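PDB 6WPN: substrate-binding protein from Synechococcus sp., which probably binds an oligosaccharide or modified sugar in the periplasm, as a bacterial extracellular solute-binding protein serving transport. Local coordinates for residues Tyr182-Ser193 and Gly235-Gln246; Leu196-Val205 and Ala220-Trp228. All blocks are in the same frame, centred on the assembly; numbering follows the deposited sequence.

Contact 1 (Tyr182-Ser193 and Gly235-Gln246); sequences YGLFVTVVPDDS and GLLPREVVSQGQ
The F185 ring lies against P238, E240, V241 and the Q244-Q246 end of segment 235-246. From CB the side chain leaves with CG anti to the backbone N (chi1 -172°), and this carries the ring across to the other segment. V241 CG1 sits over the centre of the ring, 3.7 Å from the F185 centroid and 6° off the ring normal, a CH-pi contact. On one side CD2 meets P238 CG at 3.6 Å; farther out CE2 has E240 CG at its edge. The opposite flank passes Q246 NE2 at CD1, and CE1 lies 3.4 Å from G245 O. At the tip, CZ has Q244 O beyond it near the ring plane, with G245 O also close. P238 CG also lies over a face of the Y182 ring, 3.9 Å from its centroid, a second CH-pi contact at the other end of the loop pair. V188 N donates almost straight to V241 O (3.0 Å, 173°). T187 OG1 gives its proton to Q244 O at 2.8 Å, from above the carbonyl plane, and accepts from V189 N, making an ST turn. Helix 246-254 packs on F185 through R248, A249 and L252, and R248 also forms a salt bridge with E240. V186 and V188 lean on helix 195-202, V241 and V242 on Y232 of helix 219-233, and Y182 makes backbone bonds to E257 and A259, just before strand 260-263.

Contact 2 (Leu196-Val205 and Ala220-Trp228); sequences LLESFVQMGV and AGRKAFAFW
The indole of W228 lies flat between two side chains. L196 CD1 sits over one face, 3.4 Å from the centroid of the five-membered ring, and F227 CD1 covers the opposite face. With CG anti to the carbonyl carbon (chi1 -69°), W228 reaches helix 195-202 and brings NE1 to S199 OG at 3.2 Å, a weak hydrogen bond near the ring plane. The same hydroxyl donates to L196 O at 2.6 Å, in the carbonyl plane on a lone pair. In the aromatic cluster that F200, F225 and W228 form between the two helices, the edge of F200 points at the face of F225 in an offset edge-to-face pair (centroids 5.5 Å apart, planes at 77°), whereas F200 runs nearly parallel to the W228 indole but slid aside. M203, present as selenomethionine, bends at its last torsion so that CE lies 3.5 Å from A224 CA; its SE stands obliquely to the F227 and W228 rings, Met-aromatic contacts. Replacing W228 by an alanine is likely to leave S199 OG without its indole donor and to open a gap between L196 and F227. Past the Schellman motif at G204, V205 CG2 closes on A220 O (3.3 Å) and A224 CB. The two helix segments cross at 134° with axes 10.0 Å apart. Helix 388-403 touches L196, helix 409-427 touches F225, and V168 and P169 at helix 168-179 meet F227.

In the fold
The segments of contacts 1 and 2 follow one another along the chain: loop 182-193 runs into helix 195-202, while segment 235-246 follows helix 219-233, so the helix pair of contact 2 lies between the two segments of contact 1. Their centres are about 15 Å apart, yet they touch directly. V188 CG2 meets L196 CD2 at 3.5 Å, and V186 CG1 packs on L196 CB at 3.7 Å. V186 CG2 also reaches W228 CH2 at 3.7 Å, bringing one loop against the far rim of the indole. These touches pack segment 182-193 on both helices of contact 2, and helix 388-403 borders both contacts through Y396. Both read as structural packing within the helical part of this solute-binding protein.

Contact 1 (Tyr182-Ser193 and Gly235-Gln246)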
loop_
_atom_site.group_PDB
_atom_site.type_symbol
_atom_site.label_atom_id
_atom_site.label_comp_id
_atom_site.label_asym_id
_atom_site.label_seq_id
_atom_site.Cartn_x
_atom_site.Cartn_y
_atom_site.Cartn_z
ATOM N N TYR A 182 -1.374 -23.049 -5.309
ATOM C CA TYR A 182 -0.241 -22.136 -5.278
ATOM C C TYR A 182 -0.042 -21.552 -3.886
ATOM O O TYR A 182 -1.010 -21.237 -3.186
ATOM C CB TYR A 182 -0.436 -21.029 -6.322
ATOM C CG TYR A 182 -0.305 -21.565 -7.729
ATOM C CD1 TYR A 182 0.943 -21.740 -8.312
ATOM C CD2 TYR A 182 -1.429 -21.950 -8.455
ATOM C CE1 TYR A 182 1.069 -22.251 -9.592
ATOM C CE2 TYR A 182 -1.314 -22.464 -9.739
ATOM C CZ TYR A 182 -0.061 -22.611 -10.298
ATOM O OH TYR A 182 0.076 -23.120 -11.568
ATOM N N GLY A 183 1.227 -21.390 -3.499
ATOM C CA GLY A 183 1.539 -20.889 -2.173
ATOM C C GLY A 183 1.364 -19.395 -2.016
ATOM O O GLY A 183 1.017 -18.925 -0.927
ATOM N N LEU A 184 1.621 -18.625 -3.071
ATOM C CA LEU A 184 1.506 -17.173 -2.997
ATOM C C LEU A 184 1.328 -16.612 -4.403
ATOM O O LEU A 184 1.437 -17.327 -5.401
ATOM C CB LEU A 184 2.722 -16.549 -2.303
ATOM C CG LEU A 184 4.021 -16.486 -3.104
ATOM C CD1 LEU A 184 4.994 -15.518 -2.447
ATOM C CD2 LEU A 184 4.652 -17.876 -3.251
ATOM N N PHE A 185 1.053 -15.309 -4.462
ATOM C CA PHE A 185 0.768 -14.627 -5.723
ATOM C C PHE A 185 1.295 -13.205 -5.594
ATOM O O PHE A 185 0.691 -12.390 -4.894
ATOM C CB PHE A 185 -0.736 -14.623 -6.015
ATOM C CG PHE A 185 -1.105 -14.100 -7.379
ATOM C CD1 PHE A 185 -0.958 -12.758 -7.701
ATOM C CD2 PHE A 185 -1.645 -14.951 -8.327
ATOM C CE1 PHE A 185 -1.306 -12.284 -8.947
ATOM C CE2 PHE A 185 -2.001 -14.483 -9.578
ATOM C CZ PHE A 185 -1.831 -13.147 -9.892
ATOM N N VAL A 186 2.405 -12.899 -6.256
ATOM C CA VAL A 186 2.931 -11.539 -6.290
ATOM C C VAL A 186 2.992 -11.106 -7.748
ATOM O O VAL A 186 3.685 -11.731 -8.560
ATOM C CB VAL A 186 4.305 -11.435 -5.614
ATOM C CG1 VAL A 186 4.826 -10.012 -5.695
ATOM C CG2 VAL A 186 4.214 -11.893 -4.165
ATOM N N THR A 187 2.260 -10.047 -8.080
ATOM C CA THR A 187 2.145 -9.619 -9.462
ATOM C C THR A 187 3.418 -8.918 -9.925
ATOM O O THR A 187 4.114 -8.256 -9.148
ATOM C CB THR A 187 0.942 -8.692 -9.648
ATOM O OG1 THR A 187 0.776 -8.402 -11.041
ATOM C CG2 THR A 187 1.135 -7.381 -8.882
ATOM N N VAL A 188 3.725 -9.085 -11.208
ATOM C CA VAL A 188 4.833 -8.398 -11.853
ATOM C C VAL A 188 4.330 -7.544 -13.023
ATOM O O VAL A 188 5.086 -7.189 -13.923
ATOM C CB VAL A 188 5.931 -9.406 -12.262
ATOM C CG1 VAL A 188 5.463 -10.316 -13.371
ATOM C CG2 VAL A 188 7.247 -8.721 -12.624
ATOM N N VAL A 189 3.042 -7.207 -13.004
ATOM C CA VAL A 189 2.449 -6.271 -13.955
ATOM C C VAL A 189 2.998 -4.895 -13.596
ATOM O O VAL A 189 2.792 -4.430 -12.464
ATOM C CB VAL A 189 0.914 -6.322 -13.917
ATOM C CG1 VAL A 189 0.315 -5.172 -14.716
ATOM C CG2 VAL A 189 0.427 -7.655 -14.460
ATOM N N PRO A 190 3.689 -4.217 -14.523
ATOM C CA PRO A 190 4.516 -3.052 -14.142
ATOM C C PRO A 190 3.876 -2.034 -13.211
ATOM O O PRO A 190 4.456 -1.719 -12.165
ATOM C CB PRO A 190 4.853 -2.431 -15.502
ATOM C CG PRO A 190 4.895 -3.593 -16.430
ATOM C CD PRO A 190 3.829 -4.551 -15.951
ATOM N N ASP A 191 2.702 -1.509 -13.548
ATOM C CA ASP A 191 2.113 -0.474 -12.707
ATOM C C ASP A 191 0.897 -0.974 -11.942
ATOM O O ASP A 191 -0.152 -0.323 -11.925
ATOM C CB ASP A 191 1.793 0.777 -13.521
ATOM C CG ASP A 191 3.009 1.684 -13.676
ATOM O OD1 ASP A 191 3.958 1.536 -12.871
ATOM O OD2 ASP A 191 3.016 2.545 -14.581
ATOM N N ASP A 192 1.037 -2.135 -11.310
ATOM C CA ASP A 192 0.007 -2.661 -10.427
ATOM C C ASP A 192 0.563 -2.591 -9.011
ATOM O O ASP A 192 1.180 -1.586 -8.644
ATOM C CB ASP A 192 -0.380 -4.092 -10.818
ATOM C CG ASP A 192 -1.795 -4.460 -10.387
ATOM O OD1 ASP A 192 -2.018 -4.712 -9.180
ATOM O OD2 ASP A 192 -2.689 -4.487 -11.263
ATOM N N SER A 193 0.356 -3.629 -8.212
ATOM C CA SER A 193 0.834 -3.600 -6.837
ATOM C C SER A 193 2.347 -3.434 -6.792
ATOM O O SER A 193 3.074 -3.874 -7.686
ATOM C CB SER A 193 0.439 -4.882 -6.109
ATOM O OG SER A 193 1.105 -4.981 -4.863
ATOM N N GLY A 235 7.538 -23.527 -11.836
ATOM C CA GLY A 235 6.123 -23.824 -11.720
ATOM C C GLY A 235 5.530 -23.554 -10.359
ATOM O O GLY A 235 4.429 -24.029 -10.065
ATOM N N LEU A 236 6.219 -22.774 -9.527
ATOM C CA LEU A 236 5.782 -22.513 -8.164
ATOM C C LEU A 236 4.855 -21.317 -8.056
ATOM O O LEU A 236 4.090 -21.230 -7.089
ATOM C CB LEU A 236 6.997 -22.292 -7.262
ATOM C CG LEU A 236 7.966 -23.477 -7.238
ATOM C CD1 LEU A 236 9.102 -23.220 -6.262
ATOM C CD2 LEU A 236 7.240 -24.769 -6.907
ATOM N N LEU A 237 4.916 -20.402 -9.002
ATOM C CA LEU A 237 4.009 -19.271 -9.017
ATOM C C LEU A 237 2.944 -19.461 -10.084
ATOM O O LEU A 237 3.192 -20.112 -11.103
ATOM C CB LEU A 237 4.764 -17.972 -9.286
ATOM C CG LEU A 237 5.701 -17.551 -8.161
ATOM C CD1 LEU A 237 6.374 -16.234 -8.513
ATOM C CD2 LEU A 237 4.917 -17.441 -6.861
ATOM N N PRO A 238 1.747 -18.916 -9.874
ATOM C CA PRO A 238 0.728 -18.960 -10.930
ATOM C C PRO A 238 1.256 -18.299 -12.194
ATOM O O PRO A 238 1.968 -17.294 -12.137
ATOM C CB PRO A 238 -0.445 -18.177 -10.330
ATOM C CG PRO A 238 -0.220 -18.215 -8.844
ATOM C CD PRO A 238 1.274 -18.214 -8.667
ATOM N N ARG A 239 0.925 -18.883 -13.344
ATOM C CA ARG A 239 1.476 -18.363 -14.588
ATOM C C ARG A 239 1.003 -16.944 -14.870
ATOM O O ARG A 239 1.708 -16.180 -15.538
ATOM C CB ARG A 239 1.110 -19.270 -15.760
ATOM C CG ARG A 239 1.877 -20.566 -15.822
ATOM C CD ARG A 239 1.393 -21.363 -17.014
ATOM N NE ARG A 239 2.083 -22.636 -17.175
ATOM C CZ ARG A 239 1.698 -23.584 -18.024
ATOM N NH1 ARG A 239 2.383 -24.716 -18.115
ATOM N NH2 ARG A 239 0.621 -23.398 -18.779
ATOM N N GLU A 240 -0.154 -16.554 -14.337
ATOM C CA GLU A 240 -0.728 -15.256 -14.653
ATOM C C GLU A 240 -0.207 -14.140 -13.760
ATOM O O GLU A 240 -0.756 -13.034 -13.800
ATOM C CB GLU A 240 -2.259 -15.311 -14.578
ATOM C CG GLU A 240 -2.831 -15.641 -13.200
ATOM C CD GLU A 240 -3.175 -17.116 -13.034
ATOM O OE1 GLU A 240 -2.513 -17.964 -13.672
ATOM O OE2 GLU A 240 -4.122 -17.422 -12.271
ATOM N N VAL A 241 0.842 -14.389 -12.969
ATOM C CA VAL A 241 1.443 -13.283 -12.235
ATOM C C VAL A 241 2.113 -12.303 -13.187
ATOM O O VAL A 241 2.234 -11.118 -12.860
ATOM C CB VAL A 241 2.458 -13.772 -11.180
ATOM C CG1 VAL A 241 1.768 -14.596 -10.092
ATOM C CG2 VAL A 241 3.568 -14.562 -11.831
ATOM N N VAL A 242 2.517 -12.759 -14.378
ATOM C CA VAL A 242 3.126 -11.866 -15.361
ATOM C C VAL A 242 2.099 -11.054 -16.126
ATOM O O VAL A 242 2.479 -10.159 -16.893
ATOM C CB VAL A 242 4.005 -12.627 -16.372
ATOM C CG1 VAL A 242 5.162 -13.328 -15.659
ATOM C CG2 VAL A 242 3.171 -13.617 -17.176
ATOM N N SER A 243 0.811 -11.337 -15.955
ATOM C CA SER A 243 -0.201 -10.662 -16.747
ATOM C C SER A 243 -1.400 -10.155 -15.956
ATOM O O SER A 243 -2.178 -9.367 -16.506
ATOM C CB SER A 243 -0.694 -11.583 -17.871
ATOM O OG SER A 243 -1.370 -12.696 -17.338
ATOM N N GLN A 244 -1.577 -10.559 -14.700
ATOM C CA GLN A 244 -2.723 -10.148 -13.900
ATOM C C GLN A 244 -2.254 -9.677 -12.530
ATOM O O GLN A 244 -1.215 -10.115 -12.025
ATOM C CB GLN A 244 -3.746 -11.299 -13.747
ATOM C CG GLN A 244 -4.480 -11.644 -15.042
ATOM C CD GLN A 244 -5.465 -12.788 -14.890
ATOM O OE1 GLN A 244 -5.172 -13.801 -14.257
ATOM N NE2 GLN A 244 -6.639 -12.631 -15.476
ATOM N N GLY A 245 -3.032 -8.778 -11.931
ATOM C CA GLY A 245 -2.680 -8.155 -10.675
ATOM C C GLY A 245 -3.328 -8.819 -9.478
ATOM O O GLY A 245 -3.783 -9.967 -9.537
ATOM N N GLN A 246 -3.402 -8.064 -8.379
ATOM C CA GLN A 246 -3.846 -8.616 -7.104
ATOM C C GLN A 246 -5.330 -8.959 -7.095
ATOM O O GLN A 246 -5.772 -9.707 -6.218
ATOM C CB GLN A 246 -3.531 -7.634 -5.975
ATOM C CG GLN A 246 -2.050 -7.519 -5.661
ATOM C CD GLN A 246 -1.428 -8.850 -5.277
ATOM O OE1 GLN A 246 -1.994 -9.608 -4.481
ATOM N NE2 GLN A 246 -0.263 -9.149 -5.853
#

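Contact 2 (Leu196-Val205 and Ala220-Trp228)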
loop_
_atom_site.group_PDB
_atom_site.type_symbol
_atom_site.label_atom_id
_atom_site.label_comp_id
_atom_site.label_asym_id
_atom_site.label_seq_id
_atom_site.Cartn_x
_atom_site.Cartn_y
_atom_site.Cartn_z
ATOM N N LEU A 196 5.983 -6.517 -5.095
ATOM C CA LEU A 196 7.216 -7.096 -5.609
ATOM C C LEU A 196 8.395 -6.166 -5.363
ATOM O O LEU A 196 9.427 -6.580 -4.826
ATOM C CB LEU A 196 7.066 -7.386 -7.100
ATOM C CG LEU A 196 8.183 -8.171 -7.774
ATOM C CD1 LEU A 196 8.287 -9.565 -7.227
ATOM C CD2 LEU A 196 7.915 -8.198 -9.253
ATOM N N LEU A 197 8.241 -4.888 -5.712
ATOM C CA LEU A 197 9.289 -3.915 -5.431
ATOM C C LEU A 197 9.555 -3.815 -3.937
ATOM O O LEU A 197 10.700 -3.626 -3.515
ATOM C CB LEU A 197 8.905 -2.550 -5.998
ATOM C CG LEU A 197 10.039 -1.528 -6.056
ATOM C CD1 LEU A 197 11.118 -2.006 -7.019
ATOM C CD2 LEU A 197 9.513 -0.170 -6.469
ATOM N N GLU A 198 8.504 -3.913 -3.122
ATOM C CA GLU A 198 8.697 -3.902 -1.677
ATOM C C GLU A 198 9.460 -5.136 -1.205
ATOM O O GLU A 198 10.259 -5.050 -0.263
ATOM C CB GLU A 198 7.349 -3.790 -0.967
ATOM C CG GLU A 198 6.660 -2.441 -1.157
ATOM C CD GLU A 198 5.170 -2.492 -0.861
ATOM O OE1 GLU A 198 4.648 -3.603 -0.636
ATOM O OE2 GLU A 198 4.526 -1.422 -0.840
ATOM N N SER A 199 9.238 -6.290 -1.847
ATOM C CA SER A 199 9.996 -7.482 -1.475
ATOM C C SER A 199 11.479 -7.293 -1.755
ATOM O O SER A 199 12.329 -7.776 -0.995
ATOM C CB SER A 199 9.479 -8.711 -2.217
ATOM O OG SER A 199 9.953 -8.727 -3.551
ATOM N N PHE A 200 11.807 -6.596 -2.848
ATOM C CA PHE A 200 13.198 -6.252 -3.121
ATOM C C PHE A 200 13.800 -5.502 -1.945
ATOM O O PHE A 200 14.893 -5.835 -1.470
ATOM C CB PHE A 200 13.301 -5.419 -4.405
ATOM C CG PHE A 200 13.260 -6.234 -5.676
ATOM C CD1 PHE A 200 12.073 -6.764 -6.144
ATOM C CD2 PHE A 200 14.412 -6.458 -6.406
ATOM C CE1 PHE A 200 12.033 -7.513 -7.307
ATOM C CE2 PHE A 200 14.376 -7.208 -7.573
ATOM C CZ PHE A 200 13.182 -7.733 -8.021
ATOM N N VAL A 201 13.088 -4.490 -1.446
ATOM C CA VAL A 201 13.594 -3.726 -0.311
ATOM C C VAL A 201 13.710 -4.615 0.924
ATOM O O VAL A 201 14.672 -4.505 1.692
ATOM C CB VAL A 201 12.699 -2.501 -0.048
ATOM C CG1 VAL A 201 13.246 -1.685 1.114
ATOM C CG2 VAL A 201 12.583 -1.651 -1.303
ATOM N N GLN A 202 12.740 -5.517 1.130
ATOM C CA GLN A 202 12.807 -6.419 2.279
ATOM C C GLN A 202 13.938 -7.426 2.138
ATOM O O GLN A 202 14.462 -7.913 3.148
ATOM C CB GLN A 202 11.482 -7.154 2.476
ATOM C CG GLN A 202 10.372 -6.297 3.049
ATOM C CD GLN A 202 9.042 -7.025 3.105
ATOM O OE1 GLN A 202 8.695 -7.777 2.196
ATOM N NE2 GLN A 202 8.299 -6.817 4.186
HETATM N N MSE A 203 14.347 -7.652 0.901
HETATM C CA MSE A 203 15.433 -8.609 0.613
HETATM C C MSE A 203 16.796 -7.921 0.686
HETATM O O MSE A 203 17.769 -8.526 0.276
HETATM C CB MSE A 203 15.178 -9.287 -0.722
HETATM C CG MSE A 203 14.003 -10.178 -0.670
HETATM SE SE MSE A 203 13.700 -10.912 -2.394
HETATM C CE MSE A 203 15.155 -12.137 -2.535
ATOM N N GLY A 204 16.845 -6.708 1.217
ATOM C CA GLY A 204 18.094 -5.981 1.350
ATOM C C GLY A 204 18.570 -5.263 0.106
ATOM O O GLY A 204 19.711 -4.786 0.086
ATOM N N VAL A 205 17.742 -5.170 -0.928
ATOM C CA VAL A 205 18.143 -4.524 -2.174
ATOM C C VAL A 205 18.059 -3.012 -2.018
ATOM O O VAL A 205 17.072 -2.479 -1.497
ATOM C CB VAL A 205 17.270 -5.005 -3.343
ATOM C CG1 VAL A 205 17.649 -4.280 -4.633
ATOM C CG2 VAL A 205 17.384 -6.513 -3.506
ATOM N N ALA A 220 22.645 -8.227 -3.658
ATOM C CA ALA A 220 21.269 -8.306 -3.182
ATOM C C ALA A 220 20.283 -8.266 -4.341
ATOM O O ALA A 220 19.334 -9.057 -4.387
ATOM C CB ALA A 220 20.991 -7.170 -2.198
ATOM N N GLY A 221 20.493 -7.349 -5.288
ATOM C CA GLY A 221 19.579 -7.237 -6.415
ATOM C C GLY A 221 19.606 -8.447 -7.330
ATOM O O GLY A 221 18.556 -8.932 -7.762
ATOM N N ARG A 222 20.802 -8.953 -7.639
ATOM C CA ARG A 222 20.891 -10.153 -8.462
ATOM C C ARG A 222 20.263 -11.345 -7.752
ATOM O O ARG A 222 19.588 -12.171 -8.378
ATOM C CB ARG A 222 22.351 -10.443 -8.808
ATOM C CG ARG A 222 23.015 -9.356 -9.635
ATOM C CD ARG A 222 24.390 -9.782 -10.115
ATOM N NE ARG A 222 25.385 -9.771 -9.046
ATOM C CZ ARG A 222 26.086 -8.698 -8.683
ATOM N NH1 ARG A 222 25.900 -7.539 -9.299
ATOM N NH2 ARG A 222 26.973 -8.786 -7.701
ATOM N N LYS A 223 20.461 -11.438 -6.437
ATOM C CA LYS A 223 19.834 -12.502 -5.665
ATOM C C LYS A 223 18.316 -12.366 -5.691
ATOM O O LYS A 223 17.597 -13.366 -5.807
ATOM C CB LYS A 223 20.383 -12.484 -4.238
ATOM C CG LYS A 223 19.843 -13.545 -3.302
ATOM C CD LYS A 223 20.533 -13.431 -1.946
ATOM C CE LYS A 223 19.825 -14.229 -0.866
ATOM N NZ LYS A 223 20.508 -14.073 0.456
ATOM N N ALA A 224 17.814 -11.132 -5.608
ATOM C CA ALA A 224 16.373 -10.906 -5.633
ATOM C C ALA A 224 15.781 -11.223 -7.001
ATOM O O ALA A 224 14.688 -11.794 -7.089
ATOM C CB ALA A 224 16.062 -9.465 -5.235
ATOM N N PHE A 225 16.463 -10.822 -8.078
ATOM C CA PHE A 225 16.003 -11.166 -9.422
ATOM C C PHE A 225 15.964 -12.676 -9.622
ATOM O O PHE A 225 14.992 -13.220 -10.159
ATOM C CB PHE A 225 16.901 -10.521 -10.482
ATOM C CG PHE A 225 16.391 -9.203 -10.999
ATOM C CD1 PHE A 225 16.552 -8.039 -10.266
ATOM C CD2 PHE A 225 15.745 -9.133 -12.223
ATOM C CE1 PHE A 225 16.081 -6.826 -10.751
ATOM C CE2 PHE A 225 15.268 -7.929 -12.706
ATOM C CZ PHE A 225 15.438 -6.775 -11.969
ATOM N N ALA A 226 17.024 -13.368 -9.207
ATOM C CA ALA A 226 17.064 -14.821 -9.338
ATOM C C ALA A 226 15.985 -15.481 -8.490
ATOM O O ALA A 226 15.417 -16.507 -8.882
ATOM C CB ALA A 226 18.446 -15.344 -8.951
ATOM N N PHE A 227 15.702 -14.912 -7.317
ATOM C CA PHE A 227 14.663 -15.453 -6.448
ATOM C C PHE A 227 13.338 -15.568 -7.188
ATOM O O PHE A 227 12.736 -16.647 -7.252
ATOM C CB PHE A 227 14.521 -14.563 -5.209
ATOM C CG PHE A 227 13.447 -15.002 -4.244
ATOM C CD1 PHE A 227 12.162 -14.488 -4.336
ATOM C CD2 PHE A 227 13.732 -15.905 -3.227
ATOM C CE1 PHE A 227 11.173 -14.877 -3.448
ATOM C CE2 PHE A 227 12.750 -16.296 -2.328
ATOM C CZ PHE A 227 11.466 -15.783 -2.439
ATOM N N TRP A 228 12.884 -14.464 -7.781
ATOM C CA TRP A 228 11.582 -14.452 -8.438
ATOM C C TRP A 228 11.618 -15.187 -9.770
ATOM O O TRP A 228 10.644 -15.851 -10.143
ATOM C CB TRP A 228 11.118 -13.010 -8.614
ATOM C CG TRP A 228 10.789 -12.389 -7.302
ATOM C CD1 TRP A 228 11.500 -11.432 -6.642
ATOM C CD2 TRP A 228 9.673 -12.705 -6.470
ATOM N NE1 TRP A 228 10.887 -11.123 -5.450
ATOM C CE2 TRP A 228 9.762 -11.893 -5.323
ATOM C CE3 TRP A 228 8.602 -13.599 -6.585
ATOM C CZ2 TRP A 228 8.819 -11.942 -4.303
ATOM C CZ3 TRP A 228 7.670 -13.647 -5.570
ATOM C CH2 TRP A 228 7.783 -12.824 -4.446
#